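Local atomic coordinates of UDP-N-acetylglucosamine 4,6-dehydratase (Vibrio fischeri, PDB entry 3PVZ), a protein that probably acts as an NAD-binding lyase of the polysaccharide synthase family, removing water from UDP-N-acetylglucosamine. Residues A[49-54]-A[115-120]; A[53-58]-A[243-248]. All coordinates share one frame; numbering follows the deposited sequence.

Interaction 1 (A[49-54]-A[115-120]). With NAD (nicotinamide-adenine-dinucleotide), chain E.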
# COMPACT_ATOMS: atom_id res chain seq x y z
N GLN A 49 6.59 4.21 -10.01
CA GLN A 49 5.88 4.88 -11.07
C GLN A 49 6.81 5.73 -11.88
O GLN A 49 6.68 5.82 -13.08
CB GLN A 49 4.77 5.74 -10.51
CG GLN A 49 3.70 5.00 -9.77
CD GLN A 49 2.39 5.86 -9.62
OE1 GLN A 49 2.24 6.83 -10.32
NE2 GLN A 49 1.49 5.46 -8.72
N ALA A 50 7.75 6.38 -11.23
CA ALA A 50 8.59 7.33 -11.95
C ALA A 50 9.42 6.58 -12.96
O ALA A 50 9.57 7.04 -14.08
CB ALA A 50 9.47 8.17 -11.03
N VAL A 51 9.96 5.43 -12.56
CA VAL A 51 10.85 4.72 -13.47
C VAL A 51 9.99 4.03 -14.56
O VAL A 51 10.43 3.89 -15.71
CB VAL A 51 11.72 3.73 -12.75
CG1 VAL A 51 10.86 2.56 -12.21
CG2 VAL A 51 12.84 3.26 -13.72
N THR A 52 8.75 3.69 -14.23
CA THR A 52 7.82 3.08 -15.19
C THR A 52 7.50 4.07 -16.31
O THR A 52 7.51 3.73 -17.49
CB THR A 52 6.49 2.61 -14.51
OG1 THR A 52 6.76 1.60 -13.52
CG2 THR A 52 5.52 2.00 -15.56
N LYS A 53 7.29 5.31 -15.92
CA LYS A 53 7.08 6.39 -16.89
C LYS A 53 8.36 6.61 -17.70
O LYS A 53 8.30 6.65 -18.91
CB LYS A 53 6.67 7.64 -16.20
CG LYS A 53 5.32 7.46 -15.54
CD LYS A 53 4.63 8.74 -15.27
CE LYS A 53 5.27 9.46 -14.13
NZ LYS A 53 4.49 10.73 -13.84
N GLU A 54 9.52 6.67 -17.07
CA GLU A 54 10.73 6.79 -17.85
C GLU A 54 10.88 5.71 -18.90
O GLU A 54 11.39 5.97 -19.97
CB GLU A 54 12.00 6.84 -16.98
CG GLU A 54 12.11 8.07 -16.16
CD GLU A 54 12.17 9.33 -17.01
OE1 GLU A 54 13.11 9.43 -17.80
OE2 GLU A 54 11.32 10.22 -16.83
N TYR A 115 15.03 -6.99 -18.29
CA TYR A 115 15.38 -6.14 -17.19
C TYR A 115 14.26 -6.21 -16.15
O TYR A 115 13.07 -6.02 -16.47
CB TYR A 115 15.55 -4.69 -17.62
CG TYR A 115 16.68 -4.39 -18.61
CD1 TYR A 115 17.96 -4.17 -18.16
CD2 TYR A 115 16.42 -4.22 -19.98
CE1 TYR A 115 19.00 -3.89 -19.04
CE2 TYR A 115 17.41 -3.94 -20.84
CZ TYR A 115 18.71 -3.78 -20.38
OH TYR A 115 19.73 -3.52 -21.23
N VAL A 116 14.66 -6.52 -14.92
CA VAL A 116 13.71 -6.63 -13.81
C VAL A 116 14.11 -5.57 -12.78
O VAL A 116 15.24 -5.53 -12.37
CB VAL A 116 13.71 -8.05 -13.22
CG1 VAL A 116 12.73 -8.10 -12.02
CG2 VAL A 116 13.34 -9.08 -14.33
N LEU A 117 13.17 -4.67 -12.44
CA LEU A 117 13.42 -3.56 -11.53
C LEU A 117 12.53 -3.74 -10.29
O LEU A 117 11.33 -3.96 -10.42
CB LEU A 117 13.10 -2.22 -12.21
CG LEU A 117 13.97 -1.78 -13.39
CD1 LEU A 117 13.49 -2.47 -14.69
CD2 LEU A 117 13.97 -0.26 -13.59
N ASN A 118 13.12 -3.74 -9.11
CA ASN A 118 12.38 -3.93 -7.87
C ASN A 118 12.43 -2.67 -7.04
O ASN A 118 13.43 -2.37 -6.41
CB ASN A 118 12.96 -5.11 -7.10
CG ASN A 118 12.13 -5.50 -5.85
OD1 ASN A 118 11.14 -4.89 -5.52
ND2 ASN A 118 12.53 -6.58 -5.21
N LEU A 119 11.31 -1.94 -7.05
CA LEU A 119 11.16 -0.75 -6.25
C LEU A 119 10.11 -1.04 -5.19
O LEU A 119 9.50 -0.13 -4.68
CB LEU A 119 10.69 0.46 -7.11
CG LEU A 119 11.75 1.09 -8.02
CD1 LEU A 119 13.03 1.45 -7.23
CD2 LEU A 119 12.04 0.20 -9.23
N SER A 120 9.94 -2.31 -4.82
CA SER A 120 8.97 -2.66 -3.78
C SER A 120 9.72 -2.72 -2.45
O SER A 120 10.89 -3.06 -2.43
CB SER A 120 8.28 -3.97 -4.10
OG SER A 120 9.12 -5.08 -3.79
PA NAD E . 6.74 3.47 -1.79
O1A NAD E . 6.08 3.17 -0.48
O2A NAD E . 6.05 4.62 -2.46
O5B NAD E . 6.46 2.34 -2.86
C5B NAD E . 6.79 0.99 -2.47
C4B NAD E . 5.89 0.14 -3.36
O4B NAD E . 6.08 -1.25 -3.16
C3B NAD E . 4.39 0.45 -3.06
O3B NAD E . 3.69 0.79 -4.24
C2B NAD E . 3.89 -0.87 -2.44
O2B NAD E . 2.49 -1.10 -2.58
C1B NAD E . 4.81 -1.84 -3.21
N9A NAD E . 4.90 -3.13 -2.53
C8A NAD E . 5.25 -3.35 -1.25
N7A NAD E . 5.17 -4.60 -0.96
C5A NAD E . 4.83 -5.26 -2.11
C6A NAD E . 4.59 -6.59 -2.43
N6A NAD E . 4.79 -7.53 -1.45
N1A NAD E . 4.22 -6.92 -3.67
C2A NAD E . 4.05 -5.99 -4.60
N3A NAD E . 4.25 -4.72 -4.32
C4A NAD E . 4.63 -4.33 -3.12
O3 NAD E . 8.32 3.69 -1.54
PN NAD E . 9.17 4.60 -2.58
O1N NAD E . 9.28 6.03 -2.06
O2N NAD E . 8.82 4.57 -4.02
O5D NAD E . 10.68 4.02 -2.25
C5D NAD E . 10.91 2.78 -2.92
C4D NAD E . 12.31 2.27 -2.54
O4D NAD E . 13.27 3.37 -2.56
C3D NAD E . 12.29 1.75 -1.08
O3D NAD E . 13.27 0.72 -0.84
C2D NAD E . 12.77 2.98 -0.28
O2D NAD E . 13.36 2.62 0.98
C1D NAD E . 13.83 3.56 -1.23
N1N NAD E . 14.12 4.97 -0.95
C2N NAD E . 13.13 5.86 -1.05
C3N NAD E . 13.35 7.20 -0.82
C7N NAD E . 12.27 8.20 -0.90
O7N NAD E . 12.56 9.35 -0.59
N7N NAD E . 11.01 7.88 -1.25
C4N NAD E . 14.66 7.64 -0.46
C5N NAD E . 15.66 6.68 -0.38
C6N NAD E . 15.36 5.34 -0.62
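Val51 meets Leu117 and Leu119 through methyl groups alone, and no flat group enters the touch between helix and strand. Of the flat groups nearby, the NAD adenine carries Ser120 CB over one face, 3.8 Å from its C4A, and the Asn118 amide turns away from the helix. Asn118 OD1 takes two bonds from Ser120: Ser120 OG lies 2.7 Å from Asn118 OD1, in the carbonyl plane and on a lone pair, while Ser120 N lies 2.9 Å from Asn118 OD1 and is tilted 26° out of the plane. The backbone bond, fairly straight at 156°, makes this an Asx turn. Asn118 ND2 is bonded to Tyr160 OH, and bonds at both ends probably hold the amide in this orientation.

By contrast, Leu117 and Leu119 both send their side chains toward helix 46-56. Val51 straddles them: Val51 CG2 rests 3.7 Å from Leu117 CD2, and Val51 CG1 sits 4.0 Å from Leu119 CD2. The valine rotamer, with CG2 anti to the backbone N and CG1 between N and the carbonyl carbon (chi1 69°), spreads its two methyls over both leucines. All three residues are buried. Val40 of strand 37-41 also packs on Val51, and Phe161 and Val163 of strand 159-163 close on Leu117 and Leu119.

Past the strand the chain runs along the adenosine half of the NAD: Ser120 CA comes within 3.3 Å of the ribose oxygen O4B, and Leu119 O lies 3.7 Å from C5B. The Asx turn is consistent with holding Ser120 beside the adenosine. The arrangement is that of a Rossmann fold, in which the helix after the glycine-rich turn covers the fourth strand, whose C-terminal end helps line the cofactor pocket.

Interaction 2 (A[53-58]-A[243-248])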
# COMPACT_ATOMS: atom_id res chain seq x y z
N LYS A 53 7.29 5.31 -15.92
CA LYS A 53 7.08 6.39 -16.89
C LYS A 53 8.36 6.61 -17.70
O LYS A 53 8.30 6.65 -18.91
CB LYS A 53 6.67 7.64 -16.20
CG LYS A 53 5.32 7.46 -15.54
CD LYS A 53 4.63 8.74 -15.27
CE LYS A 53 5.27 9.46 -14.13
NZ LYS A 53 4.49 10.73 -13.84
N GLU A 54 9.52 6.67 -17.07
CA GLU A 54 10.73 6.79 -17.85
C GLU A 54 10.88 5.71 -18.90
O GLU A 54 11.39 5.97 -19.97
CB GLU A 54 12.00 6.84 -16.98
CG GLU A 54 12.11 8.07 -16.16
CD GLU A 54 12.17 9.33 -17.01
OE1 GLU A 54 13.11 9.43 -17.80
OE2 GLU A 54 11.32 10.22 -16.83
N ILE A 55 10.42 4.52 -18.62
CA ILE A 55 10.50 3.43 -19.58
C ILE A 55 9.42 3.62 -20.65
O ILE A 55 9.68 3.62 -21.85
CB ILE A 55 10.36 2.02 -18.86
CG1 ILE A 55 11.47 1.83 -17.85
CG2 ILE A 55 10.26 0.88 -19.91
CD1 ILE A 55 11.43 0.45 -17.03
N PHE A 56 8.19 3.83 -20.19
CA PHE A 56 7.06 3.92 -21.09
C PHE A 56 7.25 4.97 -22.21
O PHE A 56 6.89 4.72 -23.36
CB PHE A 56 5.79 4.23 -20.29
CG PHE A 56 4.54 4.08 -21.10
CD1 PHE A 56 4.11 5.09 -21.90
CD2 PHE A 56 3.83 2.90 -21.08
CE1 PHE A 56 2.98 4.95 -22.67
CE2 PHE A 56 2.65 2.75 -21.85
CZ PHE A 56 2.24 3.81 -22.64
N LYS A 57 7.77 6.14 -21.88
CA LYS A 57 7.88 7.25 -22.83
C LYS A 57 8.95 6.96 -23.89
O LYS A 57 9.01 7.65 -24.90
CB LYS A 57 8.21 8.56 -22.08
CG LYS A 57 9.57 8.63 -21.41
CD LYS A 57 9.96 10.06 -20.94
CE LYS A 57 9.48 10.37 -19.53
NZ LYS A 57 10.12 11.65 -18.93
N ARG A 58 9.80 5.95 -23.64
CA ARG A 58 10.82 5.54 -24.61
C ARG A 58 10.41 4.27 -25.40
O ARG A 58 11.27 3.56 -25.98
CB ARG A 58 12.12 5.30 -23.88
CG ARG A 58 12.72 6.66 -23.40
CD ARG A 58 13.99 6.49 -22.69
NE ARG A 58 14.58 7.78 -22.35
CZ ARG A 58 14.35 8.46 -21.20
NH1 ARG A 58 13.53 7.99 -20.24
NH2 ARG A 58 14.93 9.63 -21.01
N LEU A 243 17.37 8.18 -12.52
CA LEU A 243 18.46 7.50 -11.88
C LEU A 243 18.27 5.98 -11.89
O LEU A 243 19.20 5.28 -12.21
CB LEU A 243 18.62 8.01 -10.44
CG LEU A 243 19.75 7.44 -9.61
CD1 LEU A 243 21.05 7.89 -10.17
CD2 LEU A 243 19.64 7.97 -8.16
N CYS A 244 17.07 5.48 -11.53
CA CYS A 244 16.75 4.04 -11.69
C CYS A 244 17.07 3.49 -13.10
O CYS A 244 17.67 2.44 -13.23
CB CYS A 244 15.26 3.77 -11.43
SG CYS A 244 14.82 3.95 -9.69
N LEU A 245 16.65 4.21 -14.14
CA LEU A 245 16.76 3.74 -15.51
C LEU A 245 18.23 3.73 -15.96
O LEU A 245 18.64 2.85 -16.68
CB LEU A 245 15.96 4.60 -16.46
CG LEU A 245 15.92 4.22 -17.98
CD1 LEU A 245 15.28 2.92 -18.24
CD2 LEU A 245 15.18 5.27 -18.78
N MSE A 246 18.99 4.74 -15.53
CA MSE A 246 20.41 4.83 -15.88
C MSE A 246 21.18 3.70 -15.23
O MSE A 246 21.98 3.06 -15.88
CB MSE A 246 21.00 6.17 -15.44
CG MSE A 246 20.54 7.37 -16.21
SE MSE A 246 21.08 7.38 -18.05
CE MSE A 246 23.01 7.36 -17.81
N SER A 247 20.89 3.42 -13.96
CA SER A 247 21.56 2.33 -13.29
C SER A 247 21.12 1.04 -13.96
O SER A 247 21.93 0.20 -14.30
CB SER A 247 21.25 2.30 -11.81
OG SER A 247 21.83 1.17 -11.21
N CYS A 248 19.82 0.91 -14.19
CA CYS A 248 19.28 -0.25 -14.92
C CYS A 248 19.97 -0.57 -16.25
O CYS A 248 20.39 -1.71 -16.46
CB CYS A 248 17.77 -0.10 -15.22
SG CYS A 248 17.10 -1.67 -15.81
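Leu245 meets Glu54, Ile55 and Arg58, and carries this contact from the 243-248 side. In sequence order, Cys244 comes first and packs on Phe200. Leu245 points toward helix 46-56, its CG anti to the backbone N (chi1 -178°), and its two methyls part. Leu245 CD1 packs 4.0 Å from Ile55 CG1. Leu245 CD2 lies 4.0 Å from Glu54 CB and 3.5 Å from Arg58 NH1, approaching the guanidinium obliquely.

Next to this methyl is a salt-bridge network of Glu54, Lys57 and Arg58. Arg58 NH1 bonds to Glu54 OE1 at 2.9 Å, almost straight at 177°, and to Glu54 O at 3.0 Å; both oxygens are in the guanidinium plane, though NH1 stands above the carboxylate plane. Lys57 NZ comes to Glu54 OE2 at 2.8 Å, also from above that plane, and Arg58 NE forms a salt bridge with Glu26. The charges of Glu54 and Arg58, with those of Lys57 and Glu26, probably offset one another beside the leucine methyl.

Farther along, Met246 (selenomethionine) packs on Ile22 and Phe337, Ser247 OG bonds to Ser196 OG and Thr197 O, and the carbonyls of Ser247 and Cys248 take Lys159 NZ. Helix 237-250 lies against helix 46-56 through Leu245; helix 19-34 packs on Arg58 and Met246, and the Ser247 and Lys159 bonds join helix 237-250 to strands 194-198 and 159-163.

How the interactions relate
From the N terminus, helix 46-56 supplies the first partner of both contacts, whose segments overlap at Lys53 and Glu54. Interaction 1 closes first, when the chain returns 60 residues later in strand 115-118. Interaction 2 closes after 184 intervening residues, in helix 237-250; the two loops start from the same helix, and the longer runs on past the closure of the shorter. Their centres lie 7 Å apart and they touch directly: Val51 CG2 is 3.4 Å from Cys244 CB, and Tyr115 CD1 is 3.5 Å from Cys248 SG. Together they bring the first helix of the nucleotide-binding fold, a central strand and a late helix into one buried core.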